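Local coordinates for protein transferrin (Manduca sexta, PDB 6WB6) that binds and transports iron as a secreted transferrin, holding one ferric ion per molecule together with carbonate, at residues P326-P329 / I330-L333; D60-V63 / A64-P68. All coordinates share one frame; numbering follows the deposited sequence.

How the interactions relate
Both interactions lie in the first transferrin-like region of the chain, with centres about 11 Å apart. Interaction 2 comes first. It sits on helix 58-65, which follows strand 53-56. Interaction 1 comes much later, where strand 320-327 turns into helix 329-334. These two strands are the outermost members of one four-stranded antiparallel sheet, and both interactions also touch its strand 72-79. The two helices pack directly against each other: Met61 meets Pro329 and Tyr332, Tyr62 meets Leu333, and Ser65 meets Ile330. Segments distant in sequence thus join in one part of the lobe, near Asp57, which is predicted to bind iron, although the protein ligands seen on the ferric ion are Tyr90 and Tyr204.

Interaction 1: residues P326-P329 / I330-L333; sequences PIKP and IDYL
The backbone of Pro326-Pro329 leaves the end of strand 320-327 and turns into a helix at Lys328, the N-cap, whose O accepts a hydrogen bond from Tyr332 N at 2.9 Å. One residue on, Leu333 N bonds to Pro329 O at 2.8 Å. Ile327 folds over this first turn. With CG1 anti to the backbone N (chi1 -180°), its longer branch reaches the helix backbone, and Ile327 CD1 lies 3.4 Å from Tyr332 N. Ile327 CG1 rests 3.6 Å from Asp331 CB. The other branch, Ile327 CG2, meets Tyr332 CD1 at 3.8 Å, the two side chains crossing at about a right angle. Ile327, just before the N-cap, and Tyr332, four residues after the N-cap, form a hydrophobic staple. Replacing Ile327 by an alanine would remove both branches and would probably open a gap beside the Tyr332 ring, leaving the first turn less firmly tied to the strand. The tyrosine is also anchored at its far end, where OH bonds to Trp273 O. Asp331 OD2 lies 3.7 Å from Lys328 CB, while the bent lysine chain carries NZ away to Gln70 OE1 and Phe72 O. The aspartate charge probably suits the helix dipole.

Interaction 2: residues D60-V63 / A64-P68; sequences DMYV and ASKIP
Ala64, Tyr62 and Val63 carry the contact along the last turns of helix 58-65. Ala64 N bonds to Asp60 O at 2.8 Å, and its CB lies 3.3 Å from Met61 O, close against the helix backbone. Ser65 N continues the helical pattern with a bond to Met61 O. Tyr62 contributes both its carbonyl and its ring. Ser65 OG, placed between its own backbone N and carbonyl carbon (chi1 76°), turns back to Tyr62 O and bonds to it at 2.8 Å. Lys66 N adds a weak bond to the same oxygen. This is a helix C-terminus with a serine hydroxyl bonded back to a carbonyl three residues earlier. Val63 O accepts a bond from Lys66 N at 3.3 Å, but the donor stands well above the carbonyl plane, 64° out of it. Ile67 N bonds to Ala64 O at 3.1 Å, so the chain leaves through tighter turns than those of an alpha helix. The Lys66 chain, bent at chi2 and chi3, crosses the Tyr62 ring obliquely. Lys66 CD lies over one face, offset toward the rim, 4.3 Å from the Tyr62 ring centroid, in a CH-pi contact. The Val63 side chain meets Val371 and Ser375 of helix 360-375, in the second transferrin-like region. Asp60 OD2 accepts a hydrogen bond from Asp57 N and salt-bridges Arg39, while OD1 salt-bridges Arg376 in that region.

Interaction 1: residues P326-P329 / I330-L333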
ATOM      1  N   PRO A 326       4.936 -24.086 -23.593  1.00 40.76           N
ATOM      2  CA  PRO A 326       4.333 -24.013 -22.255  1.00 45.15           C
ATOM      3  C   PRO A 326       5.322 -24.423 -21.180  1.00 35.54           C
ATOM      4  O   PRO A 326       6.102 -25.359 -21.377  1.00 31.95           O
ATOM      5  CB  PRO A 326       3.155 -24.990 -22.349  1.00 48.47           C
ATOM      6  CG  PRO A 326       2.777 -24.975 -23.788  1.00 40.81           C
ATOM      7  CD  PRO A 326       4.063 -24.797 -24.547  1.00 43.79           C
ATOM      8  N   ILE A 327       5.310 -23.730 -20.050  1.00 31.45           N
ATOM      9  CA  ILE A 327       6.350 -23.907 -19.040  1.00 31.99           C
ATOM     10  C   ILE A 327       5.742 -23.704 -17.669  1.00 23.34           C
ATOM     11  O   ILE A 327       4.899 -22.825 -17.476  1.00 27.13           O
ATOM     12  CB  ILE A 327       7.515 -22.926 -19.271  1.00 27.01           C
ATOM     13  CG1 ILE A 327       8.611 -23.117 -18.220  1.00 30.18           C
ATOM     14  CG2 ILE A 327       6.997 -21.492 -19.258  1.00 28.42           C
ATOM     15  CD1 ILE A 327       9.924 -22.474 -18.615  1.00 32.47           C
ATOM     16  N   LYS A 328       6.176 -24.514 -16.714  1.00 21.34           N
ATOM     17  CA  LYS A 328       5.745 -24.304 -15.342  1.00 30.29           C
ATOM     18  C   LYS A 328       6.175 -22.912 -14.884  1.00 27.51           C
ATOM     19  O   LYS A 328       7.152 -22.365 -15.395  1.00 19.77           O
ATOM     20  CB  LYS A 328       6.344 -25.361 -14.419  1.00 30.97           C
ATOM     21  CG  LYS A 328       5.915 -26.803 -14.732  1.00 35.31           C
ATOM     22  CD  LYS A 328       4.477 -27.065 -14.288  1.00 48.38           C
ATOM     23  CE  LYS A 328       4.319 -27.087 -12.757  1.00 46.59           C
ATOM     24  NZ  LYS A 328       3.246 -26.128 -12.294  1.00 33.03           N
ATOM     25  N   PRO A 329       5.462 -22.315 -13.932  1.00 22.42           N
ATOM     26  CA  PRO A 329       5.781 -20.924 -13.582  1.00 19.81           C
ATOM     27  C   PRO A 329       7.162 -20.773 -12.980  1.00 26.42           C
ATOM     28  O   PRO A 329       7.902 -19.855 -13.356  1.00 26.82           O
ATOM     29  CB  PRO A 329       4.663 -20.531 -12.600  1.00 16.83           C
ATOM     30  CG  PRO A 329       4.084 -21.861 -12.129  1.00 26.35           C
ATOM     31  CD  PRO A 329       4.251 -22.800 -13.254  1.00 24.71           C
ATOM     32  N   ILE A 330       7.551 -21.658 -12.066  1.00 22.04           N
ATOM     33  CA  ILE A 330       8.847 -21.467 -11.439  1.00 21.20           C
ATOM     34  C   ILE A 330       9.974 -21.715 -12.441  1.00 24.36           C
ATOM     35  O   ILE A 330      11.041 -21.088 -12.354  1.00 22.62           O
ATOM     36  CB  ILE A 330       8.952 -22.359 -10.190  1.00 26.41           C
ATOM     37  CG1 ILE A 330       9.894 -21.723  -9.174  1.00 25.33           C
ATOM     38  CG2 ILE A 330       9.407 -23.775 -10.565  1.00 36.37           C
ATOM     39  CD1 ILE A 330       9.240 -20.641  -8.363  1.00 26.79           C
ATOM     40  N   ASP A 331       9.768 -22.606 -13.413  1.00 22.89           N
ATOM     41  CA  ASP A 331      10.769 -22.761 -14.465  1.00 22.96           C
ATOM     42  C   ASP A 331      10.788 -21.539 -15.364  1.00 30.46           C
ATOM     43  O   ASP A 331      11.850 -21.145 -15.874  1.00 21.73           O
ATOM     44  CB  ASP A 331      10.495 -24.018 -15.283  1.00 27.91           C
ATOM     45  CG  ASP A 331      10.647 -25.274 -14.457  1.00 30.56           C
ATOM     46  OD1 ASP A 331      11.469 -25.256 -13.530  1.00 30.09           O
ATOM     47  OD2 ASP A 331       9.947 -26.264 -14.728  1.00 27.23           O
ATOM     48  N   TYR A 332       9.619 -20.935 -15.570  1.00 26.11           N
ATOM     49  CA  TYR A 332       9.552 -19.667 -16.275  1.00 21.57           C
ATOM     50  C   TYR A 332      10.355 -18.603 -15.546  1.00 24.49           C
ATOM     51  O   TYR A 332      11.133 -17.864 -16.160  1.00 20.07           O
ATOM     52  CB  TYR A 332       8.095 -19.238 -16.384  1.00 23.91           C
ATOM     53  CG  TYR A 332       7.866 -17.950 -17.148  1.00 23.51           C
ATOM     54  CD1 TYR A 332       8.003 -17.905 -18.523  1.00 17.82           C
ATOM     55  CD2 TYR A 332       7.495 -16.793 -16.491  1.00 22.20           C
ATOM     56  CE1 TYR A 332       7.763 -16.756 -19.223  1.00 22.77           C
ATOM     57  CE2 TYR A 332       7.256 -15.615 -17.188  1.00 14.32           C
ATOM     58  CZ  TYR A 332       7.396 -15.608 -18.553  1.00 19.99           C
ATOM     59  OH  TYR A 332       7.185 -14.448 -19.274  1.00 24.31           O
ATOM     60  N   LEU A 333      10.157 -18.496 -14.224  1.00 21.22           N
ATOM     61  CA  LEU A 333      10.881 -17.493 -13.457  1.00 17.38           C
ATOM     62  C   LEU A 333      12.353 -17.840 -13.358  1.00 25.95           C
ATOM     63  O   LEU A 333      13.211 -16.952 -13.465  1.00 17.63           O
ATOM     64  CB  LEU A 333      10.290 -17.351 -12.063  1.00 18.86           C
ATOM     65  CG  LEU A 333       8.855 -16.857 -11.996  1.00 14.30           C
ATOM     66  CD1 LEU A 333       8.402 -16.909 -10.560  1.00 18.69           C
ATOM     67  CD2 LEU A 333       8.704 -15.502 -12.531  1.00 18.31           C
TER

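Interaction 2: residues D60-V63 / A64-P68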
ATOM      1  N   ASP A  60       2.913 -12.862  -9.756  1.00 22.59           N
ATOM      2  CA  ASP A  60       1.729 -13.698  -9.560  1.00 26.31           C
ATOM      3  C   ASP A  60       2.026 -15.170  -9.858  1.00 23.96           C
ATOM      4  O   ASP A  60       1.524 -16.069  -9.170  1.00 21.79           O
ATOM      5  CB  ASP A  60       0.575 -13.182 -10.435  1.00 18.47           C
ATOM      6  CG  ASP A  60       0.203 -11.729 -10.149  1.00 21.09           C
ATOM      7  OD1 ASP A  60       0.076 -11.329  -8.966  1.00 23.80           O
ATOM      8  OD2 ASP A  60       0.056 -10.969 -11.124  1.00 24.37           O
ATOM      9  N   MET A  61       2.826 -15.434 -10.890  1.00 18.87           N
ATOM     10  CA  MET A  61       3.278 -16.793 -11.173  1.00 27.37           C
ATOM     11  C   MET A  61       3.952 -17.387  -9.955  1.00 25.15           C
ATOM     12  O   MET A  61       3.710 -18.546  -9.589  1.00 19.84           O
ATOM     13  CB  MET A  61       4.244 -16.789 -12.367  1.00 23.04           C
ATOM     14  CG  MET A  61       3.629 -16.188 -13.639  1.00 29.73           C
ATOM     15  SD  MET A  61       4.823 -15.867 -14.970  1.00 20.67           S
ATOM     16  CE  MET A  61       3.837 -14.865 -16.099  1.00 22.82           C
ATOM     17  N   TYR A  62       4.783 -16.586  -9.294  1.00 23.81           N
ATOM     18  CA  TYR A  62       5.417 -17.045  -8.080  1.00 21.68           C
ATOM     19  C   TYR A  62       4.378 -17.399  -7.027  1.00 20.83           C
ATOM     20  O   TYR A  62       4.454 -18.466  -6.416  1.00 26.54           O
ATOM     21  CB  TYR A  62       6.395 -15.988  -7.563  1.00 23.27           C
ATOM     22  CG  TYR A  62       7.140 -16.502  -6.369  1.00 22.12           C
ATOM     23  CD1 TYR A  62       8.294 -17.252  -6.531  1.00 25.72           C
ATOM     24  CD2 TYR A  62       6.656 -16.304  -5.081  1.00 32.14           C
ATOM     25  CE1 TYR A  62       8.969 -17.746  -5.463  1.00 24.59           C
ATOM     26  CE2 TYR A  62       7.332 -16.814  -3.988  1.00 26.36           C
ATOM     27  CZ  TYR A  62       8.492 -17.531  -4.193  1.00 25.84           C
ATOM     28  OH  TYR A  62       9.187 -18.052  -3.139  1.00 28.09           O
ATOM     29  N   VAL A  63       3.400 -16.514  -6.782  1.00 19.86           N
ATOM     30  CA  VAL A  63       2.318 -16.875  -5.861  1.00 26.32           C
ATOM     31  C   VAL A  63       1.691 -18.177  -6.303  1.00 25.95           C
ATOM     32  O   VAL A  63       1.338 -19.035  -5.484  1.00 28.71           O
ATOM     33  CB  VAL A  63       1.258 -15.764  -5.778  1.00 24.82           C
ATOM     34  CG1 VAL A  63       0.028 -16.250  -4.969  1.00 25.50           C
ATOM     35  CG2 VAL A  63       1.854 -14.508  -5.135  1.00 27.26           C
ATOM     36  N   ALA A  64       1.566 -18.350  -7.612  1.00 26.66           N
ATOM     37  CA  ALA A  64       0.840 -19.492  -8.138  1.00 30.66           C
ATOM     38  C   ALA A  64       1.654 -20.763  -7.957  1.00 27.02           C
ATOM     39  O   ALA A  64       1.108 -21.819  -7.626  1.00 28.72           O
ATOM     40  CB  ALA A  64       0.508 -19.234  -9.601  1.00 19.19           C
ATOM     41  N   SER A  65       2.973 -20.651  -8.098  1.00 28.11           N
ATOM     42  CA  SER A  65       3.859 -21.793  -7.987  1.00 27.50           C
ATOM     43  C   SER A  65       3.938 -22.323  -6.571  1.00 25.37           C
ATOM     44  O   SER A  65       4.472 -23.414  -6.372  1.00 31.63           O
ATOM     45  CB  SER A  65       5.264 -21.419  -8.472  1.00 32.93           C
ATOM     46  OG  SER A  65       5.940 -20.644  -7.496  1.00 33.77           O
ATOM     47  N   LYS A  66       3.424 -21.586  -5.592  1.00 28.52           N
ATOM     48  CA  LYS A  66       3.448 -22.010  -4.200  1.00 31.85           C
ATOM     49  C   LYS A  66       2.141 -22.642  -3.746  1.00 34.64           C
ATOM     50  O   LYS A  66       2.037 -23.036  -2.583  1.00 30.11           O
ATOM     51  CB  LYS A  66       3.750 -20.823  -3.278  1.00 32.18           C
ATOM     52  CG  LYS A  66       4.966 -19.985  -3.655  1.00 37.44           C
ATOM     53  CD  LYS A  66       6.160 -20.815  -4.139  1.00 47.67           C
ATOM     54  CE  LYS A  66       6.709 -21.730  -3.060  1.00 46.18           C
ATOM     55  NZ  LYS A  66       7.966 -22.372  -3.532  1.00 62.23           N
ATOM     56  N   ILE A  67       1.133 -22.702  -4.606  1.00 28.25           N
ATOM     57  CA  ILE A  67      -0.127 -23.303  -4.171  1.00 30.00           C
ATOM     58  C   ILE A  67       0.092 -24.795  -3.978  1.00 30.30           C
ATOM     59  O   ILE A  67       0.694 -25.447  -4.843  1.00 27.27           O
ATOM     60  CB  ILE A  67      -1.241 -23.015  -5.182  1.00 31.45           C
ATOM     61  CG1 ILE A  67      -1.604 -21.531  -5.125  1.00 29.62           C
ATOM     62  CG2 ILE A  67      -2.487 -23.838  -4.874  1.00 27.69           C
ATOM     63  CD1 ILE A  67      -2.632 -21.127  -6.132  1.00 28.34           C
ATOM     64  N   PRO A  68      -0.343 -25.377  -2.865  1.00 35.77           N
ATOM     65  CA  PRO A  68      -0.070 -26.799  -2.647  1.00 37.36           C
ATOM     66  C   PRO A  68      -0.606 -27.620  -3.810  1.00 32.39           C
ATOM     67  O   PRO A  68      -1.743 -27.439  -4.242  1.00 39.57           O
ATOM     68  CB  PRO A  68      -0.805 -27.107  -1.338  1.00 42.09           C
ATOM     69  CG  PRO A  68      -1.038 -25.776  -0.695  1.00 42.43           C
ATOM     70  CD  PRO A  68      -1.220 -24.816  -1.826  1.00 29.24           C
TER